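Local coordinates for putative transcriptional regulator TRANSCRIPTION REGULATOR protein (Rhizobium meliloti, PDB 5NLA) that activates transcription as an AraC-like regulator that binds c-di-GMP by a PilZ-like mechanism to control extracellular polysaccharide production, probably through sequence-specific DNA binding, at residues Val251-His256 against Gln286-Pro290; Leu263-Leu268 against Arg301-Gln305; Gln57-Trp63 against Glu81-Ala87. The contacts are given in a common frame with arbitrary orientation. Numbering follows the deposited sequence.

Contact 1. Residues Val251-His256 against Gln286-Pro290; sequences VMERAH and QLFEP
This is helix-on-helix packing in the AraC-type helix-turn-helix region: Val251-His256, the opening of helix 251-261, lies against Leu287 and Phe288 near the end of helix 281-288. The backbones come closest at Met252 and Leu287, with CA atoms 6.8 Å apart, and no hydrogen bond crosses. Val251 (m rotamer) points toward the partner and sets CG2 3.5 Å from CD1 of Leu287. Met252, with chi1 t and chi2 p, swings its end across: CE sits 3.1 Å from the carbonyl O of Leu287 and over one face of the Phe288 ring, 4.3 Å from its centroid, while SD, 4.2 Å from that centroid, makes a Met-aromatic contact. Ala255 N bonds to Val251 O (2.8 Å), and Ala255 CB lies at the ring's edge, 4.1 Å from Phe288 CE1. His256, like Leu287 and Phe288 chi1 m, has ND1 hydrogen-bonded to Asp122 OD2; its ring stands nearly perpendicular to that of Phe288, an oblique pair with centroids 5.6 Å apart, in which His256 NE2 approaches Phe288 CE2 to 3.9 Å.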
loop_
_atom_site.group_PDB
_atom_site.type_symbol
_atom_site.label_atom_id
_atom_site.label_comp_id
_atom_site.label_asym_id
_atom_site.label_seq_id
_atom_site.Cartn_x
_atom_site.Cartn_y
_atom_site.Cartn_z
ATOM N N VAL A 251 2.590 13.978 2.826
ATOM C CA VAL A 251 2.305 14.890 1.732
ATOM C C VAL A 251 1.511 14.264 0.597
ATOM O O VAL A 251 0.490 14.823 0.212
ATOM C CB VAL A 251 3.548 15.643 1.158
ATOM C CG1 VAL A 251 3.970 16.763 2.090
ATOM C CG2 VAL A 251 4.715 14.727 0.814
ATOM N N MET A 252 1.949 13.126 0.072
ATOM C CA MET A 252 1.350 12.583 -1.158
ATOM C C MET A 252 -0.097 12.178 -0.970
ATOM O O MET A 252 -0.914 12.387 -1.859
ATOM C CB MET A 252 2.137 11.386 -1.705
ATOM C CG MET A 252 1.711 10.918 -3.097
ATOM S SD MET A 252 1.634 12.178 -4.398
ATOM C CE MET A 252 2.702 11.331 -5.551
ATOM N N GLU A 253 -0.411 11.607 0.184
ATOM C CA GLU A 253 -1.792 11.266 0.514
ATOM C C GLU A 253 -2.628 12.556 0.610
ATOM O O GLU A 253 -3.755 12.603 0.116
ATOM C CB GLU A 253 -1.852 10.434 1.812
ATOM C CG GLU A 253 -2.861 9.281 1.826
ATOM C CD GLU A 253 -4.075 9.554 2.672
ATOM O OE1 GLU A 253 -4.667 10.642 2.482
ATOM O OE2 GLU A 253 -4.433 8.689 3.511
ATOM N N ARG A 254 -2.059 13.600 1.209
ATOM C CA ARG A 254 -2.744 14.895 1.299
ATOM C C ARG A 254 -2.941 15.559 -0.060
ATOM O O ARG A 254 -3.990 16.148 -0.299
ATOM C CB ARG A 254 -2.045 15.836 2.289
ATOM C CG ARG A 254 -2.396 15.506 3.733
ATOM C CD ARG A 254 -1.796 16.473 4.729
ATOM N NE ARG A 254 -0.336 16.379 4.708
ATOM C CZ ARG A 254 0.519 17.396 4.543
ATOM N NH1 ARG A 254 0.101 18.660 4.410
ATOM N NH2 ARG A 254 1.827 17.140 4.531
ATOM N N ALA A 255 -1.949 15.429 -0.941
ATOM C CA ALA A 255 -2.024 15.933 -2.317
ATOM C C ALA A 255 -3.043 15.176 -3.170
ATOM O O ALA A 255 -3.876 15.791 -3.843
ATOM C CB ALA A 255 -0.661 15.859 -2.978
ATOM N N HIS A 256 -2.970 13.844 -3.148
ATOM C CA HIS A 256 -3.931 13.020 -3.890
ATOM C C HIS A 256 -5.386 13.247 -3.443
ATOM O O HIS A 256 -6.307 13.190 -4.278
ATOM C CB HIS A 256 -3.580 11.527 -3.810
ATOM C CG HIS A 256 -2.522 11.093 -4.779
ATOM N ND1 HIS A 256 -1.805 9.931 -4.616
ATOM C CD2 HIS A 256 -2.057 11.660 -5.917
ATOM C CE1 HIS A 256 -0.953 9.790 -5.612
ATOM N NE2 HIS A 256 -1.085 10.826 -6.416
ATOM N N GLN A 286 8.582 17.054 -7.381
ATOM C CA GLN A 286 9.237 15.812 -6.947
ATOM C C GLN A 286 8.266 14.677 -6.717
ATOM O O GLN A 286 8.490 13.567 -7.209
ATOM C CB GLN A 286 10.025 15.998 -5.660
ATOM C CG GLN A 286 11.363 16.646 -5.861
ATOM C CD GLN A 286 12.099 16.776 -4.562
ATOM O OE1 GLN A 286 12.268 17.876 -4.047
ATOM N NE2 GLN A 286 12.520 15.649 -4.008
ATOM N N LEU A 287 7.207 14.950 -5.957
ATOM C CA LEU A 287 6.210 13.922 -5.657
ATOM C C LEU A 287 5.575 13.364 -6.916
ATOM O O LEU A 287 5.279 12.166 -6.962
ATOM C CB LEU A 287 5.125 14.448 -4.720
ATOM C CG LEU A 287 5.610 14.753 -3.300
ATOM C CD1 LEU A 287 4.619 15.604 -2.524
ATOM C CD2 LEU A 287 5.917 13.474 -2.535
ATOM N N PHE A 288 5.405 14.210 -7.938
ATOM C CA PHE A 288 4.706 13.831 -9.159
ATOM C C PHE A 288 5.597 13.509 -10.365
ATOM O O PHE A 288 5.074 13.260 -11.453
ATOM C CB PHE A 288 3.656 14.901 -9.493
ATOM C CG PHE A 288 2.472 14.868 -8.573
ATOM C CD1 PHE A 288 2.533 15.454 -7.316
ATOM C CD2 PHE A 288 1.311 14.197 -8.938
ATOM C CE1 PHE A 288 1.452 15.397 -6.450
ATOM C CE2 PHE A 288 0.225 14.130 -8.076
ATOM C CZ PHE A 288 0.295 14.733 -6.831
ATOM N N GLU A 289 6.918 13.464 -10.179
ATOM C CA GLU A 289 7.849 13.134 -11.282
ATOM C C GLU A 289 7.796 11.648 -11.713
ATOM O O GLU A 289 8.026 11.342 -12.881
ATOM C CB GLU A 289 9.292 13.592 -10.952
ATOM C CG GLU A 289 10.378 13.296 -11.994
ATOM C CD GLU A 289 10.151 13.962 -13.351
ATOM O OE1 GLU A 289 9.146 13.653 -14.034
ATOM O OE2 GLU A 289 11.000 14.789 -13.762
ATOM N N PRO A 290 7.506 10.723 -10.783
ATOM C CA PRO A 290 7.205 9.346 -11.181
ATOM C C PRO A 290 6.010 9.157 -12.122
ATOM O O PRO A 290 6.054 8.268 -12.971
ATOM C CB PRO A 290 6.924 8.667 -9.845
ATOM C CG PRO A 290 7.858 9.359 -8.912
ATOM C CD PRO A 290 7.802 10.801 -9.340
#

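Contact 2. Residues Leu263-Leu268 against Arg301-Gln305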
loop_
_atom_site.group_PDB
_atom_site.type_symbol
_atom_site.label_atom_id
_atom_site.label_comp_id
_atom_site.label_asym_id
_atom_site.label_seq_id
_atom_site.Cartn_x
_atom_site.Cartn_y
_atom_site.Cartn_z
ATOM N N LEU A 263 -11.188 18.468 -7.888
ATOM C CA LEU A 263 -10.882 18.094 -9.267
ATOM C C LEU A 263 -11.665 18.973 -10.248
ATOM O O LEU A 263 -11.116 19.447 -11.249
ATOM C CB LEU A 263 -11.210 16.609 -9.487
ATOM C CG LEU A 263 -10.752 15.873 -10.755
ATOM C CD1 LEU A 263 -11.628 16.211 -11.954
ATOM C CD2 LEU A 263 -9.281 16.127 -11.071
ATOM N N ASN A 264 -12.941 19.193 -9.935
ATOM C CA ASN A 264 -13.849 19.978 -10.773
ATOM C C ASN A 264 -13.689 21.487 -10.601
ATOM O O ASN A 264 -14.237 22.258 -11.393
ATOM C CB ASN A 264 -15.284 19.561 -10.487
ATOM C CG ASN A 264 -15.516 18.099 -10.784
ATOM O OD1 ASN A 264 -15.402 17.244 -9.901
ATOM N ND2 ASN A 264 -15.791 17.797 -12.046
ATOM N N SER A 265 -12.964 21.906 -9.561
ATOM C CA SER A 265 -12.530 23.296 -9.412
ATOM C C SER A 265 -11.522 23.646 -10.517
ATOM O O SER A 265 -10.348 23.284 -10.430
ATOM C CB SER A 265 -11.913 23.513 -8.021
ATOM O OG SER A 265 -11.397 24.822 -7.871
ATOM N N GLY A 266 -11.991 24.348 -11.551
ATOM C CA GLY A 266 -11.163 24.744 -12.706
ATOM C C GLY A 266 -9.956 25.630 -12.408
ATOM O O GLY A 266 -9.067 25.769 -13.256
ATOM N N ASP A 267 -9.939 26.237 -11.218
ATOM C CA ASP A 267 -8.739 26.889 -10.653
ATOM C C ASP A 267 -7.790 25.921 -9.891
ATOM O O ASP A 267 -6.950 26.358 -9.094
ATOM C CB ASP A 267 -9.151 28.073 -9.751
ATOM C CG ASP A 267 -10.010 27.647 -8.557
ATOM O OD1 ASP A 267 -9.584 26.763 -7.772
ATOM O OD2 ASP A 267 -11.127 28.186 -8.419
ATOM N N LEU A 268 -7.918 24.616 -10.124
ATOM C CA LEU A 268 -6.964 23.663 -9.586
ATOM C C LEU A 268 -5.666 23.767 -10.385
ATOM O O LEU A 268 -5.473 23.068 -11.383
ATOM C CB LEU A 268 -7.531 22.240 -9.630
ATOM C CG LEU A 268 -6.669 21.149 -8.997
ATOM C CD1 LEU A 268 -6.677 21.293 -7.480
ATOM C CD2 LEU A 268 -7.165 19.776 -9.430
ATOM N N ARG A 301 -6.654 12.436 -14.618
ATOM C CA ARG A 301 -7.765 12.320 -13.669
ATOM C C ARG A 301 -9.054 12.890 -14.256
ATOM O O ARG A 301 -10.085 12.206 -14.286
ATOM C CB ARG A 301 -7.433 13.022 -12.345
ATOM C CG ARG A 301 -6.657 12.158 -11.349
ATOM C CD ARG A 301 -7.554 11.143 -10.653
ATOM N NE ARG A 301 -7.552 9.839 -11.328
ATOM C CZ ARG A 301 -8.624 9.062 -11.554
ATOM N NH1 ARG A 301 -9.859 9.415 -11.174
ATOM N NH2 ARG A 301 -8.457 7.885 -12.156
ATOM N N ARG A 302 -8.979 14.135 -14.722
ATOM C CA ARG A 302 -10.103 14.790 -15.405
ATOM C C ARG A 302 -10.584 14.006 -16.629
ATOM O O ARG A 302 -11.788 13.997 -16.929
ATOM C CB ARG A 302 -9.738 16.230 -15.815
ATOM C CG ARG A 302 -9.889 17.241 -14.689
ATOM C CD ARG A 302 -9.149 18.535 -14.972
ATOM N NE ARG A 302 -9.430 19.569 -13.971
ATOM C CZ ARG A 302 -8.794 20.741 -13.872
ATOM N NH1 ARG A 302 -7.806 21.068 -14.709
ATOM N NH2 ARG A 302 -9.145 21.599 -12.914
ATOM N N LEU A 303 -9.648 13.360 -17.326
ATOM C CA LEU A 303 -9.984 12.530 -18.480
ATOM C C LEU A 303 -10.853 11.362 -18.037
ATOM O O LEU A 303 -11.884 11.098 -18.657
ATOM C CB LEU A 303 -8.727 12.035 -19.213
ATOM C CG LEU A 303 -8.931 11.432 -20.617
ATOM C CD1 LEU A 303 -7.808 11.843 -21.568
ATOM C CD2 LEU A 303 -9.083 9.909 -20.583
ATOM N N LEU A 304 -10.553 10.842 -16.863
ATOM C CA LEU A 304 -11.329 9.754 -16.328
ATOM C C LEU A 304 -12.622 10.197 -15.678
ATOM O O LEU A 304 -13.570 9.441 -15.640
ATOM C CB LEU A 304 -10.485 8.917 -15.392
ATOM C CG LEU A 304 -9.673 8.037 -16.326
ATOM C CD1 LEU A 304 -8.754 7.072 -15.605
ATOM C CD2 LEU A 304 -10.633 7.298 -17.232
ATOM N N GLN A 305 -12.691 11.409 -15.161
ATOM C CA GLN A 305 -13.946 11.809 -14.567
ATOM C C GLN A 305 -14.956 11.844 -15.686
ATOM O O GLN A 305 -16.084 11.405 -15.540
ATOM C CB GLN A 305 -13.865 13.179 -13.912
ATOM C CG GLN A 305 -14.998 13.434 -12.929
ATOM C CD GLN A 305 -14.957 14.814 -12.310
ATOM O OE1 GLN A 305 -14.562 15.786 -12.947
ATOM N NE2 GLN A 305 -15.379 14.908 -11.061
#
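Two long side chains of the helical segment Arg301-Gln305 carry the polar part of this contact. Gln305 and Asn264 meet amide to amide: Gln305 NE2 donates to Asn264 OD1 at 2.6 Å in a nearly straight bond, and Asn264 ND2 returns a weak, bent one to Gln305 OE1 at 2.5 Å. Arg302, extended through chi2 and chi3, reaches the main chain of the loop, where its NE donates to Leu263 O at 3.2 Å and its NH2 adds a weak bond to the same oxygen at 3.4 Å. The carbonyl therefore lies at the edge of the guanidinium, near its plane. Beyond it the chain folds into a type I turn from Ser265 to Leu268, closed by Leu268 N to Ser265 O at 2.8 Å; Gly266 CA and Leu268 CB both come within 3.7 Å of Arg302 NH2. Under the polar groups, Leu263 fills the gap to the helix: its CD1 is 3.4 Å from Arg302 CG and its CD2 3.8 Å from Arg301 CB. The Arg301 head leads away to a salt bridge with Glu176 of helix 175-178. The contact thus ties the loop between helices 251-261 and 270-275 onto helix 294-306, probably in the DNA-binding region.

Contact 3. Residues Gln57-Trp63 against Glu81-Ala87; sequences QEQFRSW and EEDGFPA
Phe85 is the apolar centre, its CB directed toward the helical residues Phe60 and Trp63. Both, like Phe85, have chi1 near t, and the three rings form an aromatic cluster. The edge of Phe60 meets the face of Phe85 in a T-shaped pair, centroids 5.1 Å apart and planes at 73°, while Phe60 CB and Phe85 CB lie 3.8 Å apart. Phe85 CE2 comes within 3.4 Å of Trp63 CD1; that pair of rings is oblique, at 45°. Ala87 CB sits over the indole face in a CH-pi contact, 3.6 Å from the centroid of the Trp63 six-membered ring. Two CA pairs set the register: Phe60 with Phe85 at 5.2 Å and Trp63 with Ala87 at 7.3 Å.

The contact packs the start of helix 59-67 on the loop that leads from strand 72-74 into strand 88-94 of the seven-stranded antiparallel sheet, next to strand 97-104, whose Thr104 touches Trp63 and Phe85. In the loop, 81-83 have helical phi/psi without regular helix bonds, and the chain then runs extended from Phe85 to Ala87.

Gln59 (chi1 m, chi2 t) turns OE1 to accept Phe85 N at 2.9 Å, nearly linear, while its NE2 holds Pro56 O. Gly84, at phi 97° and psi 175°, has its CA 3.7 Å from Gln59 OE1; a CB there would crowd that oxygen and jam against the carbonyl O of Asp83. A water accepts a weak bond from Phe60 N (3.3 Å) and donates to Glu81 O (2.7 Å). At the exposed edge, Arg61 NH1 makes a salt bridge with Glu81 OE1 at 2.9 Å.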
loop_
_atom_site.group_PDB
_atom_site.type_symbol
_atom_site.label_atom_id
_atom_site.label_comp_id
_atom_site.label_asym_id
_atom_site.label_seq_id
_atom_site.Cartn_x
_atom_site.Cartn_y
_atom_site.Cartn_z
ATOM N N GLN A 57 24.316 -14.597 0.426
ATOM C CA GLN A 57 24.446 -15.050 1.833
ATOM C C GLN A 57 24.161 -14.005 2.947
ATOM O O GLN A 57 23.636 -14.387 4.015
ATOM C CB GLN A 57 25.812 -15.663 2.077
ATOM C CG GLN A 57 25.932 -16.346 3.440
ATOM C CD GLN A 57 24.707 -17.174 3.813
ATOM O OE1 GLN A 57 24.027 -16.893 4.797
ATOM N NE2 GLN A 57 24.409 -18.174 3.005
ATOM N N GLU A 58 24.524 -12.726 2.729
ATOM C CA GLU A 58 24.069 -11.611 3.600
ATOM C C GLU A 58 22.824 -10.948 3.000
ATOM O O GLU A 58 22.863 -9.909 2.353
ATOM C CB GLU A 58 25.191 -10.641 3.949
ATOM C CG GLU A 58 25.860 -10.978 5.286
ATOM C CD GLU A 58 26.394 -12.418 5.395
ATOM O OE1 GLU A 58 25.604 -13.342 5.695
ATOM O OE2 GLU A 58 27.620 -12.636 5.224
ATOM N N GLN A 59 21.708 -11.601 3.312
ATOM C CA GLN A 59 20.451 -11.534 2.591
ATOM C C GLN A 59 19.510 -10.472 3.172
ATOM O O GLN A 59 18.650 -9.922 2.461
ATOM C CB GLN A 59 19.799 -12.925 2.690
ATOM C CG GLN A 59 20.713 -14.047 2.190
ATOM C CD GLN A 59 20.270 -15.463 2.533
ATOM O OE1 GLN A 59 19.510 -15.700 3.454
ATOM N NE2 GLN A 59 20.779 -16.408 1.789
ATOM N N PHE A 60 19.652 -10.216 4.475
ATOM C CA PHE A 60 18.856 -9.214 5.152
ATOM C C PHE A 60 19.150 -7.850 4.585
ATOM O O PHE A 60 18.236 -7.105 4.247
ATOM C CB PHE A 60 19.142 -9.189 6.644
ATOM C CG PHE A 60 18.460 -8.065 7.335
ATOM C CD1 PHE A 60 17.085 -8.061 7.449
ATOM C CD2 PHE A 60 19.175 -6.967 7.796
ATOM C CE1 PHE A 60 16.434 -7.015 8.060
ATOM C CE2 PHE A 60 18.524 -5.915 8.405
ATOM C CZ PHE A 60 17.156 -5.947 8.535
ATOM N N ARG A 61 20.435 -7.523 4.494
ATOM C CA ARG A 61 20.866 -6.266 3.888
ATOM C C ARG A 61 20.235 -6.069 2.491
ATOM O O ARG A 61 19.728 -4.988 2.206
ATOM C CB ARG A 61 22.400 -6.151 3.862
ATOM C CG ARG A 61 23.021 -5.996 5.255
ATOM C CD ARG A 61 24.402 -5.347 5.237
ATOM N NE ARG A 61 25.377 -6.119 4.465
ATOM C CZ ARG A 61 26.196 -7.068 4.942
ATOM N NH1 ARG A 61 26.205 -7.425 6.232
ATOM N NH2 ARG A 61 27.035 -7.685 4.109
ATOM N N SER A 62 20.222 -7.105 1.649
ATOM C CA SER A 62 19.537 -7.028 0.349
ATOM C C SER A 62 18.041 -6.798 0.521
ATOM O O SER A 62 17.467 -5.876 -0.052
ATOM C CB SER A 62 19.760 -8.290 -0.478
ATOM O OG SER A 62 18.900 -8.293 -1.602
ATOM N N TRP A 63 17.411 -7.639 1.320
ATOM C CA TRP A 63 15.996 -7.479 1.618
ATOM C C TRP A 63 15.626 -6.058 2.068
ATOM O O TRP A 63 14.598 -5.509 1.650
ATOM C CB TRP A 63 15.578 -8.486 2.683
ATOM C CG TRP A 63 14.170 -8.359 3.070
ATOM C CD1 TRP A 63 13.684 -7.754 4.182
ATOM C CD2 TRP A 63 13.052 -8.810 2.334
ATOM N NE1 TRP A 63 12.320 -7.818 4.194
ATOM C CE2 TRP A 63 11.910 -8.463 3.063
ATOM C CE3 TRP A 63 12.903 -9.492 1.127
ATOM C CZ2 TRP A 63 10.633 -8.761 2.631
ATOM C CZ3 TRP A 63 11.620 -9.809 0.693
ATOM C CH2 TRP A 63 10.506 -9.439 1.443
ATOM N N GLU A 81 23.147 -11.322 11.546
ATOM C CA GLU A 81 23.011 -11.312 10.080
ATOM C C GLU A 81 23.708 -12.515 9.438
ATOM O O GLU A 81 23.426 -12.842 8.293
ATOM C CB GLU A 81 23.560 -10.022 9.475
ATOM C CG GLU A 81 22.764 -8.771 9.822
ATOM C CD GLU A 81 23.264 -7.500 9.115
ATOM O OE1 GLU A 81 24.012 -7.594 8.113
ATOM O OE2 GLU A 81 22.888 -6.388 9.557
ATOM N N GLU A 82 24.644 -13.123 10.172
ATOM C CA GLU A 82 25.252 -14.433 9.850
ATOM C C GLU A 82 24.204 -15.504 9.530
ATOM O O GLU A 82 24.295 -16.198 8.525
ATOM C CB GLU A 82 26.099 -14.924 11.040
ATOM C CG GLU A 82 27.056 -16.075 10.717
ATOM C CD GLU A 82 27.166 -17.153 11.805
ATOM O OE1 GLU A 82 26.713 -16.950 12.958
ATOM O OE2 GLU A 82 27.716 -18.231 11.498
ATOM N N ASP A 83 23.197 -15.602 10.390
ATOM C CA ASP A 83 22.129 -16.601 10.271
ATOM C C ASP A 83 21.490 -16.669 8.873
ATOM O O ASP A 83 21.043 -17.721 8.453
ATOM C CB ASP A 83 21.015 -16.348 11.328
ATOM C CG ASP A 83 21.518 -16.442 12.786
ATOM O OD1 ASP A 83 22.482 -17.200 13.061
ATOM O OD2 ASP A 83 20.934 -15.758 13.663
ATOM N N GLY A 84 21.438 -15.550 8.165
ATOM C CA GLY A 84 20.735 -15.476 6.897
ATOM C C GLY A 84 19.346 -14.911 7.097
ATOM O O GLY A 84 18.910 -14.663 8.227
ATOM N N PHE A 85 18.646 -14.696 5.991
ATOM C CA PHE A 85 17.342 -14.074 6.021
ATOM C C PHE A 85 16.563 -14.447 4.748
ATOM O O PHE A 85 16.412 -13.622 3.839
ATOM C CB PHE A 85 17.504 -12.564 6.162
ATOM C CG PHE A 85 16.237 -11.852 6.517
ATOM C CD1 PHE A 85 15.870 -11.703 7.846
ATOM C CD2 PHE A 85 15.424 -11.300 5.523
ATOM C CE1 PHE A 85 14.700 -11.046 8.188
ATOM C CE2 PHE A 85 14.244 -10.632 5.859
ATOM C CZ PHE A 85 13.875 -10.514 7.192
ATOM N N PRO A 86 16.057 -15.695 4.685
ATOM C CA PRO A 86 15.398 -16.201 3.484
ATOM C C PRO A 86 14.027 -15.559 3.252
ATOM O O PRO A 86 13.096 -15.809 4.013
ATOM C CB PRO A 86 15.249 -17.688 3.772
ATOM C CG PRO A 86 15.128 -17.775 5.253
ATOM C CD PRO A 86 15.876 -16.605 5.831
ATOM N N ALA A 87 13.921 -14.750 2.200
ATOM C CA ALA A 87 12.715 -13.981 1.921
ATOM C C ALA A 87 12.402 -13.950 0.426
ATOM O O ALA A 87 13.291 -14.093 -0.409
ATOM C CB ALA A 87 12.830 -12.571 2.480
HETATM O O HOH W 1 21.434 -11.727 6.874
#

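Overall arrangement
Contacts 1 and 2 belong to one helical region and are interleaved along the chain: helix 251-261 and the loop after it pair with helix 281-288 and then helix 294-306, which follow one another. Their centres are 16 Å apart and their nearest atoms about 7 Å, so they do not touch, yet Tyr297 of helix 294-306 meets both His256 and Phe288 of contact 1. Contact 3 closes earlier in the chain, where helix 59-67 meets the loop before strand 88-94. Its centre is 32 Å from that of contact 1 and 47 Å from that of contact 2. Contact 1 is buried; the other two are only partly buried and lie on opposite sides of the chain's centre.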